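PDB 5UAO: tryptophane-5-halogenase from Microbispora sp. ATCC PTA-5024, which probably uses its bound flavin to chlorinate a tryptophan of a lanthipeptide precursor at the 5-position during NAI-107 biosynthesis. Local coordinates for residues 70-75 with 175-180; 98-103 with 268-273; 264-269 with 291-296. One frame throughout, in Å; residues are numbered along the deposited sequence.

Interaction 1 of 3, residues 70-75 with 175-180; sequences VGEATV and HMDNAR. With FAD (flavin-adenine dinucleotide), chain E.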
loop_
_atom_site.group_PDB
_atom_site.type_symbol
_atom_site.label_atom_id
_atom_site.label_comp_id
_atom_site.label_asym_id
_atom_site.label_seq_id
_atom_site.Cartn_x
_atom_site.Cartn_y
_atom_site.Cartn_z
ATOM N N VAL A 70 -27.089 10.021 15.277
ATOM C CA VAL A 70 -26.898 10.796 14.047
ATOM C C VAL A 70 -26.168 10.336 12.758
ATOM O O VAL A 70 -26.162 11.117 11.805
ATOM C CB VAL A 70 -26.269 12.114 14.490
ATOM C CG1 VAL A 70 -24.747 12.035 14.429
ATOM C CG2 VAL A 70 -26.877 13.270 13.740
ATOM N N GLY A 71 -25.587 9.140 12.649
ATOM C CA GLY A 71 -24.761 8.770 11.465
ATOM C C GLY A 71 -25.533 7.982 10.381
ATOM O O GLY A 71 -25.798 6.764 10.563
ATOM N N GLU A 72 -25.924 8.672 9.288
ATOM C CA GLU A 72 -26.908 8.132 8.340
ATOM C C GLU A 72 -26.441 7.866 6.882
ATOM O O GLU A 72 -27.122 7.127 6.166
ATOM C CB GLU A 72 -28.163 9.010 8.336
ATOM C CG GLU A 72 -28.881 8.914 9.695
ATOM C CD GLU A 72 -30.192 9.683 9.804
ATOM O OE1 GLU A 72 -30.387 10.683 9.108
ATOM O OE2 GLU A 72 -30.987 9.282 10.631
ATOM N N ALA A 73 -25.319 8.407 6.449
ATOM C CA ALA A 73 -24.873 8.179 5.083
ATOM C C ALA A 73 -23.675 7.227 5.103
ATOM O O ALA A 73 -22.885 7.274 6.027
ATOM C CB ALA A 73 -24.478 9.483 4.372
ATOM N N THR A 74 -23.498 6.444 4.055
ATOM C CA THR A 74 -22.380 5.513 4.014
ATOM C C THR A 74 -21.673 5.549 2.672
ATOM O O THR A 74 -21.926 6.403 1.802
ATOM C CB THR A 74 -22.833 4.045 4.359
ATOM O OG1 THR A 74 -23.734 3.554 3.356
ATOM C CG2 THR A 74 -23.619 4.030 5.609
ATOM N N VAL A 75 -20.754 4.613 2.499
ATOM C CA VAL A 75 -20.019 4.456 1.231
ATOM C C VAL A 75 -20.344 3.067 0.645
ATOM O O VAL A 75 -20.869 2.181 1.350
ATOM C CB VAL A 75 -18.484 4.616 1.418
ATOM C CG1 VAL A 75 -18.095 5.980 1.907
ATOM C CG2 VAL A 75 -17.902 3.522 2.303
ATOM N N HIS A 175 -28.363 5.631 2.271
ATOM C CA HIS A 175 -28.731 6.514 3.401
ATOM C C HIS A 175 -29.762 5.756 4.252
ATOM O O HIS A 175 -30.731 5.135 3.714
ATOM C CB HIS A 175 -29.392 7.806 2.927
ATOM C CG HIS A 175 -28.611 8.635 1.972
ATOM N ND1 HIS A 175 -29.087 8.945 0.714
ATOM C CD2 HIS A 175 -27.461 9.339 2.108
ATOM C CE1 HIS A 175 -28.221 9.724 0.090
ATOM N NE2 HIS A 175 -27.245 10.003 0.930
ATOM N N MET A 176 -29.559 5.775 5.567
ATOM C CA MET A 176 -30.327 4.949 6.527
ATOM C C MET A 176 -30.728 5.773 7.757
ATOM O O MET A 176 -29.866 6.316 8.478
ATOM C CB MET A 176 -29.515 3.736 6.987
ATOM C CG MET A 176 -29.006 2.868 5.856
ATOM S SD MET A 176 -27.739 1.707 6.384
ATOM C CE MET A 176 -26.414 2.829 6.780
ATOM N N ASP A 177 -32.026 5.885 7.977
ATOM C CA ASP A 177 -32.557 6.430 9.198
ATOM C C ASP A 177 -31.986 5.725 10.387
ATOM O O ASP A 177 -32.083 4.506 10.513
ATOM C CB ASP A 177 -34.080 6.284 9.213
ATOM C CG ASP A 177 -34.692 6.844 10.454
ATOM O OD1 ASP A 177 -34.894 8.068 10.421
ATOM O OD2 ASP A 177 -34.957 6.088 11.445
ATOM N N ASN A 178 -31.340 6.492 11.259
ATOM C CA ASN A 178 -30.628 5.907 12.335
ATOM C C ASN A 178 -31.445 5.149 13.342
ATOM O O ASN A 178 -31.016 4.089 13.795
ATOM C CB ASN A 178 -29.813 6.942 13.109
ATOM C CG ASN A 178 -28.762 6.270 13.899
ATOM O OD1 ASN A 178 -27.847 5.630 13.318
ATOM N ND2 ASN A 178 -28.908 6.292 15.218
ATOM N N ALA A 179 -32.602 5.688 13.706
ATOM C CA ALA A 179 -33.471 4.981 14.631
ATOM C C ALA A 179 -33.966 3.643 14.019
ATOM O O ALA A 179 -33.867 2.625 14.705
ATOM C CB ALA A 179 -34.607 5.869 15.145
ATOM N N ARG A 180 -34.338 3.600 12.734
ATOM C CA ARG A 180 -34.765 2.332 12.147
ATOM C C ARG A 180 -33.620 1.389 12.055
ATOM O O ARG A 180 -33.827 0.190 12.240
ATOM C CB ARG A 180 -35.378 2.424 10.733
ATOM C CG ARG A 180 -36.799 2.969 10.683
ATOM C CD ARG A 180 -37.438 2.819 9.324
ATOM N NE ARG A 180 -36.912 3.755 8.313
ATOM C CZ ARG A 180 -37.352 5.011 8.099
ATOM N NH1 ARG A 180 -38.299 5.554 8.849
ATOM N NH2 ARG A 180 -36.838 5.749 7.134
HETATM P PA FAD E . -22.683 5.968 20.431
HETATM O O1A FAD E . -23.771 5.975 19.356
HETATM O O2A FAD E . -22.266 7.240 21.193
HETATM O O5B FAD E . -22.963 4.775 21.472
HETATM C C5B FAD E . -22.353 4.634 22.739
HETATM C C4B FAD E . -23.067 3.505 23.460
HETATM O O4B FAD E . -22.217 3.316 24.594
HETATM C C3B FAD E . -24.488 3.772 23.996
HETATM O O3B FAD E . -25.414 2.585 23.820
HETATM C C2B FAD E . -24.262 4.047 25.487
HETATM O O2B FAD E . -25.411 3.739 26.376
HETATM C C1B FAD E . -23.049 3.153 25.747
HETATM N N9A FAD E . -22.341 3.548 26.989
HETATM C C8A FAD E . -21.587 4.671 27.178
HETATM N N7A FAD E . -21.084 4.668 28.444
HETATM C C5A FAD E . -21.548 3.549 29.052
HETATM C C6A FAD E . -21.440 2.998 30.398
HETATM N N6A FAD E . -20.695 3.652 31.339
HETATM N N1A FAD E . -22.036 1.838 30.631
HETATM C C2A FAD E . -22.747 1.169 29.701
HETATM N N3A FAD E . -22.903 1.640 28.463
HETATM C C4A FAD E . -22.334 2.806 28.107
HETATM N N1 FAD E . -21.006 8.123 10.327
HETATM C C2 FAD E . -21.347 7.729 9.054
HETATM O O2 FAD E . -20.983 6.593 8.610
HETATM N N3 FAD E . -22.092 8.528 8.242
HETATM C C4 FAD E . -22.547 9.741 8.615
HETATM O O4 FAD E . -23.219 10.417 7.774
HETATM C C4X FAD E . -22.206 10.216 9.998
HETATM N N5 FAD E . -22.549 11.446 10.472
HETATM C C5X FAD E . -22.229 11.859 11.721
HETATM C C6 FAD E . -22.613 13.127 12.138
HETATM C C7 FAD E . -22.277 13.600 13.394
HETATM C C7M FAD E . -22.696 14.952 13.891
HETATM C C8 FAD E . -21.555 12.735 14.324
HETATM C C8M FAD E . -21.207 13.263 15.701
HETATM C C9 FAD E . -21.162 11.475 13.908
HETATM C C9A FAD E . -21.439 10.978 12.632
HETATM N N10 FAD E . -21.015 9.677 12.189
HETATM C C10 FAD E . -21.388 9.306 10.857
HETATM C "C1'" FAD E . -20.312 8.643 13.009
HETATM C "C2'" FAD E . -21.492 7.622 13.379
HETATM O "O2'" FAD E . -22.469 8.497 13.930
HETATM C "C3'" FAD E . -21.669 6.578 14.540
HETATM O "O3'" FAD E . -23.001 6.055 14.908
HETATM C "C4'" FAD E . -21.574 7.317 15.843
HETATM O "O4'" FAD E . -21.198 8.711 15.628
HETATM C "C5'" FAD E . -20.717 6.429 16.745
HETATM O "O5'" FAD E . -21.428 5.288 17.126
HETATM P P FAD E . -20.915 4.647 18.541
HETATM O O1P FAD E . -19.448 4.592 18.565
HETATM O O2P FAD E . -21.683 3.331 18.568
HETATM O O3P FAD E . -21.238 5.582 19.766
HETATM O O HOH W 1 -28.056 5.181 10.494
#
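Glu72 makes two hydrogen bonds to residues 175-180, to Met176 N from its backbone and to Asn178 N from its side chain. Glu72 O accepts from Met176 N at 2.9 Å, with the donor in the carbonyl plane. The same oxygen also receives a CA-H...O contact from His175. The chains run roughly antiparallel here, with a single bridge between Ala73 and His175. The carboxylate of Glu72 reaches the start of helix 178-191. Its OE2 accepts from Asn178 N at 2.9 Å, on the anti side and 27° out of the carboxylate plane. CG lies beside the backbone N and anti to the carbonyl carbon (chi1 -67°). From there the extended chain runs past Met176 O to the helix start. Its other oxygen, OE1, is bonded to His294, so both carboxylate oxygens are held.

Asp177 is the N-cap of this helix, and its OD2 accepts from Arg180 N. Asp177 OD1 lies 4.1 Å from Glu72 OE2, two like charges close together. The bonds of Glu72 with Asn178 N and His294 probably offset the repulsion. Water 1 sits between Gly71 O and Asn178 OD1, within hydrogen-bonding distance of both.

Apolar contact is small but close. Thr74 CG2 meets Met176 CE at 3.3 Å, tighter than usual, and the two side chains cross at about a right angle. Ala73 CB sits at the edge of the His175 ring, 3.7 Å from CD2.

The other side of segment 70-75 faces the flavin. Ala73 N donates to FAD O4, and Ala73 O accepts from FAD N3 at 2.7 Å. The backbone thus reads the pyrimidine edge of the isoalloxazine. A side chain at Gly71 would run into FAD O2'.

Strand 282-288 touches Val70, Ala73 and His175. Helix 358-372 packs on Thr74 and Met176, and helix 90-97 also touches Met176.

Interaction 2 of 3, residues 98-103 with 268-273; sequences RPTWKL and GHLKPY
An inverse gamma turn centred on Pro272 meets the end of strand 100-102, just before the chain enters strand 274-279. The backbone of Trp101 and both backbone and side chain of Leu103 meet this turn. Leu103 N donates to Pro272 O at 2.9 Å. The donor stands above the carbonyl plane, 43° out of it, so the bond does not follow a lone pair. Trp101 O receives a CA-H...O contact from Pro272 CA at 3.4 Å. Water 2 lies between Trp101 O and Lys271 O, within hydrogen-bonding distance of both. Within the turn itself, the bond from Tyr273 N to Lys271 O is weak.

Leu103 CD1 lies 3.9 Å from Pro272 CB. Its CG stands beside the backbone N, anti to the carbonyl carbon (chi1 -65°), which sets it close to Pro272 O. CB is near that oxygen because of the backbone. Replacing Leu103 with an alanine would probably keep the backbone bond but open a gap against Pro272 CB, where CG and CD1 now pack. Earlier in the strand, Thr100 CG2 meets Leu270 CD1 at 4.2 Å, the two side chains crossing at about a right angle.

Strand 100-102 pairs with strand 173-175 through backbone bonds of Thr100 and Lys102. Helix 505-514 packs on Thr100, Trp101 and Leu270. Helix 144-151 touches Leu103 and Tyr273.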
loop_
_atom_site.group_PDB
_atom_site.type_symbol
_atom_site.label_atom_id
_atom_site.label_comp_id
_atom_site.label_asym_id
_atom_site.label_seq_id
_atom_site.Cartn_x
_atom_site.Cartn_y
_atom_site.Cartn_z
ATOM N N ARG A 98 -35.796 0.811 5.318
ATOM C CA ARG A 98 -36.244 1.717 4.308
ATOM C C ARG A 98 -35.144 2.677 3.791
ATOM O O ARG A 98 -35.323 3.868 3.786
ATOM C CB ARG A 98 -37.517 2.461 4.767
ATOM C CG ARG A 98 -38.763 1.524 4.828
ATOM C CD ARG A 98 -40.000 2.135 5.505
ATOM N NE ARG A 98 -40.038 3.588 5.339
ATOM C CZ ARG A 98 -40.612 4.454 6.174
ATOM N NH1 ARG A 98 -41.294 4.020 7.248
ATOM N NH2 ARG A 98 -40.508 5.775 5.917
ATOM N N PRO A 99 -34.070 2.123 3.208
ATOM C CA PRO A 99 -32.949 2.949 2.799
ATOM C C PRO A 99 -33.277 3.718 1.547
ATOM O O PRO A 99 -34.190 3.323 0.780
ATOM C CB PRO A 99 -31.883 1.928 2.444
ATOM C CG PRO A 99 -32.725 0.748 1.907
ATOM C CD PRO A 99 -33.834 0.713 2.900
ATOM N N THR A 100 -32.564 4.829 1.359
ATOM C CA THR A 100 -32.401 5.469 0.076
ATOM C C THR A 100 -30.979 5.317 -0.464
ATOM O O THR A 100 -30.079 4.737 0.198
ATOM C CB THR A 100 -32.734 6.953 0.136
ATOM O OG1 THR A 100 -31.908 7.523 1.106
ATOM C CG2 THR A 100 -34.155 7.140 0.543
ATOM N N TRP A 101 -30.780 5.813 -1.673
ATOM C CA TRP A 101 -29.608 5.534 -2.404
ATOM C C TRP A 101 -28.746 6.766 -2.511
ATOM O O TRP A 101 -29.243 7.882 -2.744
ATOM C CB TRP A 101 -29.884 4.991 -3.816
ATOM C CG TRP A 101 -30.513 3.639 -3.848
ATOM C CD1 TRP A 101 -30.538 2.681 -2.875
ATOM C CD2 TRP A 101 -31.290 3.137 -4.930
ATOM N NE1 TRP A 101 -31.300 1.561 -3.322
ATOM C CE2 TRP A 101 -31.767 1.845 -4.569
ATOM C CE3 TRP A 101 -31.632 3.662 -6.172
ATOM C CZ2 TRP A 101 -32.531 1.052 -5.452
ATOM C CZ3 TRP A 101 -32.377 2.873 -7.036
ATOM C CH2 TRP A 101 -32.821 1.583 -6.660
ATOM N N LYS A 102 -27.454 6.511 -2.410
ATOM C CA LYS A 102 -26.411 7.584 -2.502
ATOM C C LYS A 102 -25.431 7.233 -3.637
ATOM O O LYS A 102 -24.724 6.238 -3.569
ATOM C CB LYS A 102 -25.724 7.701 -1.178
ATOM C CG LYS A 102 -24.639 8.754 -1.146
ATOM C CD LYS A 102 -23.722 8.559 0.055
ATOM C CE LYS A 102 -22.610 9.573 0.056
ATOM N NZ LYS A 102 -21.644 9.236 1.130
ATOM N N LEU A 103 -25.501 7.981 -4.727
ATOM C CA LEU A 103 -24.688 7.816 -5.906
ATOM C C LEU A 103 -23.397 8.617 -5.741
ATOM O O LEU A 103 -22.395 8.437 -6.492
ATOM C CB LEU A 103 -25.431 8.356 -7.148
ATOM C CG LEU A 103 -26.714 7.626 -7.546
ATOM C CD1 LEU A 103 -27.269 8.126 -8.846
ATOM C CD2 LEU A 103 -26.411 6.163 -7.650
ATOM N N GLY A 268 -41.715 14.034 -1.170
ATOM C CA GLY A 268 -41.431 12.737 -1.784
ATOM C C GLY A 268 -40.410 12.672 -2.920
ATOM O O GLY A 268 -40.184 11.589 -3.495
ATOM N N HIS A 269 -39.798 13.797 -3.273
ATOM C CA HIS A 269 -38.715 13.834 -4.228
ATOM C C HIS A 269 -37.369 13.501 -3.554
ATOM O O HIS A 269 -36.887 14.265 -2.681
ATOM C CB HIS A 269 -38.713 15.209 -4.945
ATOM C CG HIS A 269 -40.060 15.542 -5.524
ATOM N ND1 HIS A 269 -40.488 15.070 -6.758
ATOM C CD2 HIS A 269 -41.131 16.184 -4.975
ATOM C CE1 HIS A 269 -41.736 15.457 -6.963
ATOM N NE2 HIS A 269 -42.153 16.130 -5.897
ATOM N N LEU A 270 -36.760 12.361 -3.923
ATOM C CA LEU A 270 -35.638 11.799 -3.155
ATOM C C LEU A 270 -34.367 12.019 -3.981
ATOM O O LEU A 270 -34.176 11.411 -5.026
ATOM C CB LEU A 270 -35.844 10.324 -2.748
ATOM C CG LEU A 270 -37.211 9.936 -2.207
ATOM C CD1 LEU A 270 -37.280 8.453 -1.897
ATOM C CD2 LEU A 270 -37.537 10.720 -0.949
ATOM N N LYS A 271 -33.537 12.987 -3.560
ATOM C CA LYS A 271 -32.252 13.215 -4.211
ATOM C C LYS A 271 -31.316 11.995 -4.048
ATOM O O LYS A 271 -31.183 11.453 -2.947
ATOM C CB LYS A 271 -31.580 14.492 -3.655
ATOM C CG LYS A 271 -32.327 15.762 -3.999
ATOM C CD LYS A 271 -31.796 16.974 -3.219
ATOM C CE LYS A 271 -32.162 16.911 -1.738
ATOM N NZ LYS A 271 -33.529 17.300 -1.376
ATOM N N PRO A 272 -30.719 11.520 -5.146
ATOM C CA PRO A 272 -29.875 10.308 -5.090
ATOM C C PRO A 272 -28.426 10.563 -4.707
ATOM O O PRO A 272 -27.486 10.057 -5.345
ATOM C CB PRO A 272 -29.985 9.746 -6.530
ATOM C CG PRO A 272 -30.148 10.958 -7.376
ATOM C CD PRO A 272 -31.044 11.858 -6.556
ATOM N N TYR A 273 -28.257 11.300 -3.623
ATOM C CA TYR A 273 -26.994 11.711 -3.160
ATOM C C TYR A 273 -27.131 12.447 -1.804
ATOM O O TYR A 273 -28.197 12.925 -1.409
ATOM C CB TYR A 273 -26.287 12.593 -4.238
ATOM C CG TYR A 273 -27.144 13.725 -4.739
ATOM C CD1 TYR A 273 -27.337 14.898 -3.958
ATOM C CD2 TYR A 273 -27.718 13.649 -5.992
ATOM C CE1 TYR A 273 -28.164 15.919 -4.421
ATOM C CE2 TYR A 273 -28.522 14.654 -6.479
ATOM C CZ TYR A 273 -28.752 15.764 -5.716
ATOM O OH TYR A 273 -29.529 16.739 -6.214
HETATM O O HOH W 2 -31.178 9.319 -1.553
#

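Interaction 3 of 3, residues 264-269 with 291-296; sequences LAHGGH and ESDHLG
Leu264 and Asp293 form an antiparallel hydrogen-bonded pair. Leu264 N donates to Asp293 O and Asp293 N donates to Leu264 O, both at 2.8 Å. Leu264 CB also packs on Leu295 CD1 at 4.1 Å.

The His266 ring lies over the strand start. Ser292 CA makes a CH-pi contact with one face, 3.7 Å from the centroid. Asp293 OD1 sits at the ring edge, 3.5 Å from CD2, with the carboxylate turned 84° to the ring. CG of His266 lies between its own backbone N and carbonyl carbon (chi1 51°), which turns the ring toward segment 291-296. The bonds of NE2 to Thr289 O and ND1 from Gly268 N fix it there.

This pairing joins neighbouring strands 258-264 and 293-299 of a mixed sheet. Just past strand 258-264, after Ala265, the chain bends through a type I' turn from His266 to His269, with positive phi at Gly267 and Gly268. His269 N closes it onto His266 O.

Two waters bridge the segments. Water 3 accepts from His266 N and donates to Glu291 O. Water 4 donates to His269 O and to Asp293 OD1, whose partner oxygen OD2 forms a salt bridge with Lys271.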
loop_
_atom_site.group_PDB
_atom_site.type_symbol
_atom_site.label_atom_id
_atom_site.label_comp_id
_atom_site.label_asym_id
_atom_site.label_seq_id
_atom_site.Cartn_x
_atom_site.Cartn_y
_atom_site.Cartn_z
ATOM N N LEU A 264 -36.415 18.468 7.062
ATOM C CA LEU A 264 -37.049 19.348 6.093
ATOM C C LEU A 264 -37.867 18.497 5.078
ATOM O O LEU A 264 -37.378 17.509 4.535
ATOM C CB LEU A 264 -35.960 20.064 5.320
ATOM C CG LEU A 264 -36.364 21.184 4.328
ATOM C CD1 LEU A 264 -37.048 22.381 5.002
ATOM C CD2 LEU A 264 -35.163 21.640 3.518
ATOM N N ALA A 265 -39.094 18.877 4.834
ATOM C CA ALA A 265 -39.942 18.156 3.912
ATOM C C ALA A 265 -39.376 18.188 2.528
ATOM O O ALA A 265 -38.806 19.190 2.144
ATOM C CB ALA A 265 -41.333 18.777 3.903
ATOM N N HIS A 266 -39.556 17.119 1.757
ATOM C CA HIS A 266 -39.039 17.097 0.357
ATOM C C HIS A 266 -40.107 16.805 -0.734
ATOM O O HIS A 266 -39.772 16.669 -1.906
ATOM C CB HIS A 266 -37.882 16.075 0.190
ATOM C CG HIS A 266 -38.164 14.699 0.711
ATOM N ND1 HIS A 266 -39.425 14.154 0.725
ATOM C CD2 HIS A 266 -37.347 13.750 1.240
ATOM C CE1 HIS A 266 -39.386 12.944 1.263
ATOM N NE2 HIS A 266 -38.135 12.669 1.568
ATOM N N GLY A 267 -41.367 16.688 -0.340
ATOM C CA GLY A 267 -42.452 16.406 -1.270
ATOM C C GLY A 267 -42.506 14.949 -1.765
ATOM O O GLY A 267 -43.296 14.647 -2.669
ATOM N N GLY A 268 -41.715 14.034 -1.170
ATOM C CA GLY A 268 -41.431 12.737 -1.784
ATOM C C GLY A 268 -40.410 12.672 -2.920
ATOM O O GLY A 268 -40.184 11.589 -3.495
ATOM N N HIS A 269 -39.798 13.797 -3.273
ATOM C CA HIS A 269 -38.715 13.834 -4.228
ATOM C C HIS A 269 -37.369 13.501 -3.554
ATOM O O HIS A 269 -36.887 14.265 -2.681
ATOM C CB HIS A 269 -38.713 15.209 -4.945
ATOM C CG HIS A 269 -40.060 15.542 -5.524
ATOM N ND1 HIS A 269 -40.488 15.070 -6.758
ATOM C CD2 HIS A 269 -41.131 16.184 -4.975
ATOM C CE1 HIS A 269 -41.736 15.457 -6.963
ATOM N NE2 HIS A 269 -42.153 16.130 -5.897
ATOM N N GLU A 291 -39.213 9.664 4.272
ATOM C CA GLU A 291 -40.220 10.526 4.916
ATOM C C GLU A 291 -39.844 12.028 4.848
ATOM O O GLU A 291 -40.724 12.841 4.762
ATOM C CB GLU A 291 -40.577 10.038 6.353
ATOM C CG GLU A 291 -39.491 10.102 7.414
ATOM C CD GLU A 291 -38.472 8.909 7.401
ATOM O OE1 GLU A 291 -38.599 7.977 6.503
ATOM O OE2 GLU A 291 -37.511 8.946 8.277
ATOM N N SER A 292 -38.560 12.369 4.833
ATOM C CA SER A 292 -38.064 13.747 4.799
ATOM C C SER A 292 -36.526 13.835 4.564
ATOM O O SER A 292 -35.842 12.830 4.598
ATOM C CB SER A 292 -38.363 14.423 6.117
ATOM O OG SER A 292 -37.596 13.812 7.148
ATOM N N ASP A 293 -36.030 15.033 4.317
ATOM C CA ASP A 293 -34.600 15.318 4.292
ATOM C C ASP A 293 -34.120 15.511 5.741
ATOM O O ASP A 293 -34.734 16.244 6.519
ATOM C CB ASP A 293 -34.286 16.516 3.454
ATOM C CG ASP A 293 -34.297 16.232 1.957
ATOM O OD1 ASP A 293 -34.119 15.083 1.531
ATOM O OD2 ASP A 293 -34.331 17.194 1.174
ATOM N N HIS A 294 -33.029 14.800 6.096
ATOM C CA HIS A 294 -32.352 14.959 7.375
ATOM C C HIS A 294 -31.131 15.889 7.174
ATOM O O HIS A 294 -30.273 15.675 6.318
ATOM C CB HIS A 294 -31.925 13.654 7.929
ATOM C CG HIS A 294 -33.047 12.791 8.370
ATOM N ND1 HIS A 294 -32.842 11.649 9.107
ATOM C CD2 HIS A 294 -34.388 12.906 8.223
ATOM C CE1 HIS A 294 -34.010 11.124 9.450
ATOM N NE2 HIS A 294 -34.950 11.810 8.832
ATOM N N LEU A 295 -31.084 16.942 7.965
ATOM C CA LEU A 295 -30.062 17.952 7.804
ATOM C C LEU A 295 -29.205 18.081 9.071
ATOM O O LEU A 295 -29.665 17.835 10.185
ATOM C CB LEU A 295 -30.730 19.295 7.472
ATOM C CG LEU A 295 -31.014 19.532 6.010
ATOM C CD1 LEU A 295 -32.121 18.679 5.474
ATOM C CD2 LEU A 295 -31.444 20.975 5.849
ATOM N N GLY A 296 -27.973 18.562 8.881
ATOM C CA GLY A 296 -27.123 18.927 9.999
ATOM C C GLY A 296 -26.086 19.973 9.647
ATOM O O GLY A 296 -25.280 19.794 8.729
HETATM O O HOH W 3 -41.182 15.352 3.618
HETATM O O HOH W 4 -34.555 14.562 -1.176
#

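Interactions 1 and 2 are buried. Interaction 3 is partly buried and lies farther from the chain centre. Interaction 1 alone touches the flavin directly and uses a buried carboxylate at a helix start. Interaction 2 relies on backbone, one bridging water and small apolar contacts. Interaction 3 combines sheet pairing with a histidine ring and two waters. Strand 173-175 connects the first two, since His175 N bonds to Thr100 O. Lys102 NZ also reaches Thr74 O. Interactions 2 and 3 share Gly268 and His269, and Lys271 pairs with Asp293. Glu291 of interaction 3 forms salt bridges with both Arg180 and Arg98.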